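Local coordinates for ABC transporter substrate-binding protein (Bradyrhizobium japonicum, PDB 4I1D), which probably captures small solutes, perhaps polyamines, in the periplasm for an ABC importer and can hold D-malate in its binding cleft, at residues G12-A17 / L263-G268; A88-A93 / P269-A274; R137-H142 / P178-W183. All coordinates share one frame; numbering follows the deposited sequence.

Contact 1 (G12-A17 / L263-G268); sequences GAYQAA and LHIDYG. With SO4 (sulfate ion), chain J.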
# COMPACT_ATOMS: atom_id res chain seq x y z
N GLY A 12 -24.87 21.78 -18.85
CA GLY A 12 -25.27 21.11 -20.08
C GLY A 12 -26.58 21.62 -20.66
O GLY A 12 -26.97 22.76 -20.40
N ALA A 13 -27.25 20.78 -21.46
CA ALA A 13 -28.50 21.20 -22.11
C ALA A 13 -29.53 21.58 -21.06
O ALA A 13 -30.28 22.55 -21.22
CB ALA A 13 -29.03 20.11 -23.01
N TYR A 14 -29.57 20.81 -19.97
CA TYR A 14 -30.49 21.05 -18.87
C TYR A 14 -30.36 22.46 -18.29
O TYR A 14 -31.35 23.18 -18.19
CB TYR A 14 -30.32 19.98 -17.79
CG TYR A 14 -31.09 20.22 -16.50
CD1 TYR A 14 -32.43 20.58 -16.52
CD2 TYR A 14 -30.47 20.05 -15.27
CE1 TYR A 14 -33.13 20.78 -15.34
CE2 TYR A 14 -31.16 20.24 -14.10
CZ TYR A 14 -32.48 20.61 -14.12
OH TYR A 14 -33.14 20.81 -12.92
N GLN A 15 -29.16 22.87 -17.90
CA GLN A 15 -28.99 24.21 -17.32
C GLN A 15 -29.21 25.31 -18.35
O GLN A 15 -29.65 26.41 -18.02
CB GLN A 15 -27.63 24.36 -16.63
CG GLN A 15 -27.49 25.62 -15.77
CD GLN A 15 -26.45 25.48 -14.65
OE1 GLN A 15 -26.12 24.37 -14.23
NE2 GLN A 15 -25.95 26.60 -14.17
N ALA A 16 -28.88 25.04 -19.61
CA ALA A 16 -29.11 26.05 -20.64
C ALA A 16 -30.63 26.29 -20.79
O ALA A 16 -31.08 27.42 -21.00
CB ALA A 16 -28.50 25.64 -21.97
N ALA A 17 -31.40 25.21 -20.68
CA ALA A 17 -32.85 25.30 -20.82
C ALA A 17 -33.45 26.07 -19.65
O ALA A 17 -34.39 26.83 -19.83
CB ALA A 17 -33.45 23.91 -20.90
N LEU A 263 -40.73 23.65 -22.74
CA LEU A 263 -40.70 24.14 -24.11
C LEU A 263 -39.28 23.97 -24.66
O LEU A 263 -39.06 24.03 -25.87
CB LEU A 263 -41.15 25.60 -24.18
CG LEU A 263 -42.61 25.87 -23.85
CD1 LEU A 263 -43.00 27.29 -24.27
CD2 LEU A 263 -43.50 24.87 -24.55
N HIS A 264 -38.33 23.75 -23.76
CA HIS A 264 -36.92 23.78 -24.13
C HIS A 264 -36.19 22.48 -23.84
O HIS A 264 -35.07 22.26 -24.30
CB HIS A 264 -36.24 24.98 -23.46
CG HIS A 264 -36.72 26.30 -23.98
ND1 HIS A 264 -37.53 27.14 -23.25
CD2 HIS A 264 -36.54 26.90 -25.18
CE1 HIS A 264 -37.81 28.21 -23.97
NE2 HIS A 264 -37.23 28.09 -25.15
N ILE A 265 -36.85 21.61 -23.08
CA ILE A 265 -36.26 20.34 -22.73
C ILE A 265 -37.35 19.39 -22.26
O ILE A 265 -38.38 19.82 -21.74
CB ILE A 265 -35.14 20.50 -21.68
CG1 ILE A 265 -34.26 19.25 -21.63
CG2 ILE A 265 -35.74 20.87 -20.31
CD1 ILE A 265 -33.01 19.43 -20.80
N ASP A 266 -37.11 18.10 -22.46
CA ASP A 266 -38.10 17.06 -22.20
C ASP A 266 -38.25 16.72 -20.70
O ASP A 266 -38.27 15.54 -20.33
CB ASP A 266 -37.71 15.80 -22.99
CG ASP A 266 -38.83 14.78 -23.04
OD1 ASP A 266 -40.01 15.21 -23.06
OD2 ASP A 266 -38.53 13.56 -23.07
N TYR A 267 -38.35 17.73 -19.86
CA TYR A 267 -38.57 17.50 -18.44
C TYR A 267 -39.88 18.14 -18.02
O TYR A 267 -40.35 19.07 -18.68
CB TYR A 267 -37.40 18.02 -17.60
CG TYR A 267 -36.12 17.26 -17.89
CD1 TYR A 267 -36.15 15.89 -18.10
CD2 TYR A 267 -34.89 17.91 -17.98
CE1 TYR A 267 -34.98 15.17 -18.38
CE2 TYR A 267 -33.71 17.20 -18.26
CZ TYR A 267 -33.77 15.83 -18.46
OH TYR A 267 -32.63 15.10 -18.74
N GLY A 268 -40.48 17.63 -16.95
CA GLY A 268 -41.77 18.12 -16.50
C GLY A 268 -41.60 19.25 -15.50
O GLY A 268 -40.58 19.32 -14.82
S SO4 J . -36.21 17.62 -26.08
O1 SO4 J . -36.67 19.01 -26.15
O2 SO4 J . -35.77 17.31 -24.73
O3 SO4 J . -37.30 16.74 -26.47
O4 SO4 J . -35.08 17.43 -26.99

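Contact 2 (A88-A93 / P269-A274); sequences AAMPEA and PGNPKA. With SO4 (sulfate ion), chain F.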
# COMPACT_ATOMS: atom_id res chain seq x y z
N ALA A 88 -46.08 28.10 -1.73
CA ALA A 88 -47.16 27.82 -0.78
C ALA A 88 -48.41 27.32 -1.50
O ALA A 88 -49.16 26.50 -0.95
CB ALA A 88 -47.49 29.06 0.04
N ALA A 89 -48.64 27.81 -2.71
CA ALA A 89 -49.83 27.42 -3.47
C ALA A 89 -49.73 26.01 -4.06
O ALA A 89 -50.73 25.43 -4.48
CB ALA A 89 -50.13 28.44 -4.57
N MSE A 90 -48.51 25.46 -4.10
CA MSE A 90 -48.31 24.09 -4.58
C MSE A 90 -48.77 23.08 -3.54
O MSE A 90 -48.75 23.36 -2.34
CB MSE A 90 -46.84 23.86 -4.94
CG MSE A 90 -46.40 24.62 -6.19
SE MSE A 90 -44.47 24.69 -6.46
CE MSE A 90 -44.07 22.79 -6.33
N PRO A 91 -49.22 21.89 -3.99
CA PRO A 91 -49.62 20.85 -3.04
C PRO A 91 -48.46 20.47 -2.12
O PRO A 91 -47.30 20.59 -2.52
CB PRO A 91 -49.99 19.67 -3.95
CG PRO A 91 -50.37 20.30 -5.24
CD PRO A 91 -49.45 21.49 -5.39
N GLU A 92 -48.79 20.04 -0.91
CA GLU A 92 -47.78 19.77 0.11
C GLU A 92 -46.85 18.63 -0.29
O GLU A 92 -45.71 18.56 0.17
CB GLU A 92 -48.44 19.51 1.46
CG GLU A 92 -49.28 20.69 1.95
CD GLU A 92 -49.23 20.87 3.46
OE1 GLU A 92 -49.30 19.85 4.18
OE2 GLU A 92 -49.14 22.03 3.92
N ALA A 93 -47.33 17.74 -1.14
CA ALA A 93 -46.50 16.63 -1.59
C ALA A 93 -45.40 17.09 -2.56
O ALA A 93 -44.51 16.30 -2.92
CB ALA A 93 -47.36 15.57 -2.23
N PRO A 269 -42.61 20.12 -15.40
CA PRO A 269 -42.52 21.24 -14.45
C PRO A 269 -42.69 20.75 -13.00
O PRO A 269 -43.59 19.96 -12.73
CB PRO A 269 -43.70 22.14 -14.86
CG PRO A 269 -44.72 21.21 -15.43
CD PRO A 269 -43.93 20.06 -16.06
N GLY A 270 -41.82 21.20 -12.10
CA GLY A 270 -41.98 20.91 -10.69
C GLY A 270 -43.32 21.41 -10.16
O GLY A 270 -43.92 20.80 -9.28
N ASN A 271 -43.80 22.53 -10.70
CA ASN A 271 -45.08 23.09 -10.27
C ASN A 271 -46.19 22.66 -11.20
O ASN A 271 -46.28 23.16 -12.33
CB ASN A 271 -45.00 24.62 -10.21
CG ASN A 271 -46.28 25.25 -9.65
OD1 ASN A 271 -47.34 24.61 -9.59
ND2 ASN A 271 -46.19 26.51 -9.25
N PRO A 272 -47.04 21.74 -10.74
CA PRO A 272 -48.12 21.21 -11.58
C PRO A 272 -49.08 22.29 -12.07
O PRO A 272 -49.81 22.05 -13.04
CB PRO A 272 -48.82 20.20 -10.66
CG PRO A 272 -48.46 20.64 -9.27
CD PRO A 272 -47.07 21.18 -9.38
N LYS A 273 -49.09 23.46 -11.42
CA LYS A 273 -49.92 24.57 -11.88
C LYS A 273 -49.51 25.03 -13.28
O LYS A 273 -50.31 25.63 -14.00
CB LYS A 273 -49.84 25.76 -10.91
CG LYS A 273 -50.62 25.57 -9.62
CD LYS A 273 -51.60 26.72 -9.39
CE LYS A 273 -52.36 26.54 -8.08
NZ LYS A 273 -53.57 27.42 -7.99
N ALA A 274 -48.27 24.74 -13.66
CA ALA A 274 -47.79 25.08 -15.00
C ALA A 274 -48.70 24.55 -16.10
O ALA A 274 -48.83 25.17 -17.15
CB ALA A 274 -46.37 24.55 -15.19
S SO4 F . -52.42 19.69 -0.35
O1 SO4 F . -53.21 19.49 -1.56
O2 SO4 F . -51.94 21.08 -0.29
O3 SO4 F . -53.23 19.42 0.84
O4 SO4 F . -51.28 18.77 -0.36

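Contact 3 (R137-H142 / P178-W183); sequences RALRNH and PHITVW. With SO4 (sulfate ion), chain E.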
# COMPACT_ATOMS: atom_id res chain seq x y z
N ARG A 137 -26.87 -4.80 -23.42
CA ARG A 137 -27.64 -4.09 -22.41
C ARG A 137 -26.71 -3.26 -21.53
O ARG A 137 -25.56 -3.64 -21.30
CB ARG A 137 -28.38 -5.08 -21.50
CG ARG A 137 -29.57 -5.79 -22.12
CD ARG A 137 -29.90 -7.06 -21.33
NE ARG A 137 -31.28 -7.49 -21.52
CZ ARG A 137 -31.73 -8.15 -22.59
NH1 ARG A 137 -33.01 -8.49 -22.65
NH2 ARG A 137 -30.91 -8.46 -23.59
N ALA A 138 -27.24 -2.15 -21.02
CA ALA A 138 -26.50 -1.32 -20.08
C ALA A 138 -27.44 -0.92 -18.95
O ALA A 138 -28.65 -0.76 -19.16
CB ALA A 138 -25.94 -0.08 -20.76
N LEU A 139 -26.88 -0.78 -17.76
CA LEU A 139 -27.62 -0.24 -16.62
C LEU A 139 -26.69 0.78 -16.00
O LEU A 139 -25.50 0.82 -16.33
CB LEU A 139 -27.96 -1.34 -15.60
CG LEU A 139 -29.05 -2.37 -15.94
CD1 LEU A 139 -29.17 -3.44 -14.83
CD2 LEU A 139 -30.39 -1.67 -16.18
N ARG A 140 -27.22 1.62 -15.12
CA ARG A 140 -26.39 2.63 -14.47
C ARG A 140 -25.64 2.02 -13.29
O ARG A 140 -26.21 1.22 -12.54
CB ARG A 140 -27.25 3.79 -13.97
CG ARG A 140 -26.41 4.92 -13.37
CD ARG A 140 -27.28 6.04 -12.81
NE ARG A 140 -26.44 7.09 -12.24
CZ ARG A 140 -26.84 7.94 -11.30
NH1 ARG A 140 -28.07 7.87 -10.80
NH2 ARG A 140 -26.00 8.87 -10.84
N ASN A 141 -24.37 2.39 -13.12
CA ASN A 141 -23.60 1.92 -11.97
C ASN A 141 -23.99 2.70 -10.73
O ASN A 141 -23.22 3.52 -10.23
CB ASN A 141 -22.09 2.07 -12.21
CG ASN A 141 -21.25 1.30 -11.18
OD1 ASN A 141 -21.69 1.05 -10.06
ND2 ASN A 141 -20.04 0.93 -11.57
N HIS A 142 -25.20 2.43 -10.24
CA HIS A 142 -25.76 3.20 -9.15
C HIS A 142 -27.06 2.58 -8.66
O HIS A 142 -27.88 2.14 -9.46
CB HIS A 142 -26.02 4.64 -9.60
CG HIS A 142 -26.08 5.62 -8.48
ND1 HIS A 142 -27.22 5.83 -7.73
CD2 HIS A 142 -25.14 6.46 -7.97
CE1 HIS A 142 -26.99 6.75 -6.82
NE2 HIS A 142 -25.73 7.15 -6.94
N PRO A 178 -24.33 -10.89 -15.71
CA PRO A 178 -23.48 -11.41 -16.80
C PRO A 178 -23.95 -10.94 -18.17
O PRO A 178 -23.20 -11.04 -19.15
CB PRO A 178 -23.65 -12.94 -16.68
CG PRO A 178 -24.07 -13.18 -15.27
CD PRO A 178 -24.92 -11.98 -14.90
N HIS A 179 -25.17 -10.41 -18.23
CA HIS A 179 -25.75 -9.99 -19.50
C HIS A 179 -25.66 -8.48 -19.68
O HIS A 179 -26.11 -7.93 -20.68
CB HIS A 179 -27.19 -10.47 -19.61
CG HIS A 179 -27.31 -11.96 -19.56
ND1 HIS A 179 -27.00 -12.77 -20.63
CD2 HIS A 179 -27.68 -12.79 -18.55
CE1 HIS A 179 -27.20 -14.03 -20.30
NE2 HIS A 179 -27.61 -14.08 -19.04
N ILE A 180 -25.06 -7.81 -18.70
CA ILE A 180 -24.85 -6.38 -18.81
C ILE A 180 -23.52 -6.13 -19.51
O ILE A 180 -22.46 -6.56 -19.05
CB ILE A 180 -24.89 -5.69 -17.44
CG1 ILE A 180 -26.27 -5.89 -16.79
CG2 ILE A 180 -24.56 -4.22 -17.59
CD1 ILE A 180 -27.45 -5.60 -17.70
N THR A 181 -23.61 -5.45 -20.65
CA THR A 181 -22.46 -5.13 -21.47
C THR A 181 -21.63 -4.05 -20.80
O THR A 181 -20.40 -4.13 -20.74
CB THR A 181 -22.93 -4.64 -22.83
OG1 THR A 181 -23.80 -5.64 -23.40
CG2 THR A 181 -21.76 -4.37 -23.75
N VAL A 182 -22.32 -3.02 -20.30
CA VAL A 182 -21.68 -1.88 -19.66
C VAL A 182 -22.54 -1.34 -18.51
O VAL A 182 -23.75 -1.19 -18.66
CB VAL A 182 -21.49 -0.71 -20.65
CG1 VAL A 182 -20.95 0.51 -19.91
CG2 VAL A 182 -20.57 -1.10 -21.78
N TRP A 183 -21.90 -1.04 -17.39
CA TRP A 183 -22.53 -0.27 -16.33
C TRP A 183 -22.08 1.18 -16.48
O TRP A 183 -20.93 1.51 -16.19
CB TRP A 183 -22.09 -0.80 -14.96
CG TRP A 183 -22.58 -2.20 -14.68
CD1 TRP A 183 -21.98 -3.37 -15.05
CD2 TRP A 183 -23.78 -2.56 -13.98
NE1 TRP A 183 -22.73 -4.44 -14.61
CE2 TRP A 183 -23.83 -3.97 -13.95
CE3 TRP A 183 -24.81 -1.83 -13.37
CZ2 TRP A 183 -24.87 -4.66 -13.34
CZ3 TRP A 183 -25.84 -2.52 -12.76
CH2 TRP A 183 -25.87 -3.92 -12.75
S SO4 E . -22.38 -9.19 -23.45
O1 SO4 E . -22.01 -7.83 -23.84
O2 SO4 E . -22.09 -9.40 -22.03
O3 SO4 E . -23.81 -9.41 -23.68
O4 SO4 E . -21.61 -10.13 -24.27
O HOH W 1 -19.01 1.18 -14.25

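Contact 1 (G12-A17 / L263-G268)
The methyl CD1 of I265 pushes into the first turn of helix 12-30, 3.6 Å from Y14 CA and at the edge of the Y14 ring, near its plane. A chi1 of -163° sets CG1 anti to the backbone N and an extended chi2 (170°) carries CD1 to the A13-Y14 backbone, while CG2 lies against A17 CB at 3.9 Å. The I265 side chain thus meets the helix between Y14 and A17, residues one turn apart. A17 CB is the bump on the helix side, fitting against CB of both H264 and I265. Strand 4-9 and helix 12-30 form the opening beta-alpha unit of the periplasmic binding protein fold, and a loop from much later in the chain, leading into strand 268-269, closes over the start of the helix. Two residues on, the Y267 ring turns its edge to the face of Y14 in an offset edge-to-face pair, planes at 84° and centroids 5.8 Å apart; Y267 CD2 comes within 3.9 Å of Y14 CD1. The hydroxyl of Y14 is hydrogen-bonded to D61, and both rings rest on strand 100-112. D266 N makes a weak 2.8 Å hydrogen bond to O2 of a sulfate.

Contact 2 (A88-A93 / P269-A274)
Selenomethionine M90 lies over the N271 side chain, and van der Waals packing carries most of the contact. The two side chains cross obliquely, laying M90 CG 3.5 Å from N271 CG and SE 3.7 Å from N271 ND2, so that the selenoether chain covers the flat side-chain amide. The chain bends at its last torsion (chi3 53°), which carries CE to within 3.6 Å of G270 O. Two prolines add an apolar touch: the P91 and P272 rings pass each other running opposite ways, CD of P91 4.1 Å from CG of P272. At the exposed margin K273 CE lies 4.1 Å from A89 O.

Polar bonding works inside each loop. N271 OD1 accepts from K273 N at 2.8 Å, with the donor above the carbonyl plane, forming an Asx turn that leads into the 3-10 segment beginning at P272. N271 ND2 donates to V253 O just before helix 255-260, and N271 N to Q258 OE1 of that helix. In the 88-93 loop, E92 N donates to sulfate O4 at 2.8 Å.

The contact thus joins two irregular loops, following helix 85-88 and strand 268-269, without direct polar bonding between them. With both ends of its amide engaged by backbone groups, N271 offers M90 a flat surface of fixed orientation, while the contact itself depends on shape and dispersion.

Contact 3 (R137-H142 / P178-W183)
Strands 137-140 and 182-184 pair in parallel within the sheet of one lobe of this periplasmic binding protein, forming a beta-alpha-beta crossover whose connection includes helices 146-153 and 166-176. At the start of the pairing R137 O accepts from T181 N at 2.7 Å and, weakly, from V182 N. T181 OG1 sits beside its own backbone N (chi1 -55°), where it accepts from R137 N at 3.2 Å and donates to a sulfate oxygen, O1, at 2.9 Å. Further along, L139 N donates to V182 O at 3.3 Å, in the carbonyl plane; the same oxygen receives a CA-H...O contact from A138, and L139 O receives one from W183 CA.

A138 and V182 share one face of the sheet, L139 and W183 the other. There the L139 and W183 side chains run alongside each other in the same direction, with L139 CB 3.7 Å from W183 CZ3. I180 CG2 covers a face of the indole toward its rim, and I180 CD1 meets L139 CD1 at 4.0 Å. The edge of the indole faces the R140 carbonyl, CE3 lying 3.5 Å from R140 O. A water bridges N141 ND2 and W183 O, while N141 OD1 accepts from W318.

Strand 201-205 flanks strand 137-140 as a second parallel neighbour, helix 187-196 covers the A138-V182 face, and P309 of a neighbouring subunit packs on T181 and V182.

Overall arrangement
Contacts 1 and 2 follow one another along the chain, since 263-268 runs straight into 269-274; their centres are 19 Å apart and the two contacts interleave along the chain. Contact 3 is nested inside the loops closed by both, with its centre 26 Å from that of contact 1 and 35 Å from that of contact 2, on the opposite side of the chain's centre from contact 2. Bound D-malate lies between contacts 1 and 3: the side chain of Y267 is about 6 Å from it and that of R140 about 5 Å. Y267 is also about 6 Å from the side chain of the malate-binding R208. Contact 2 lies away from this pocket.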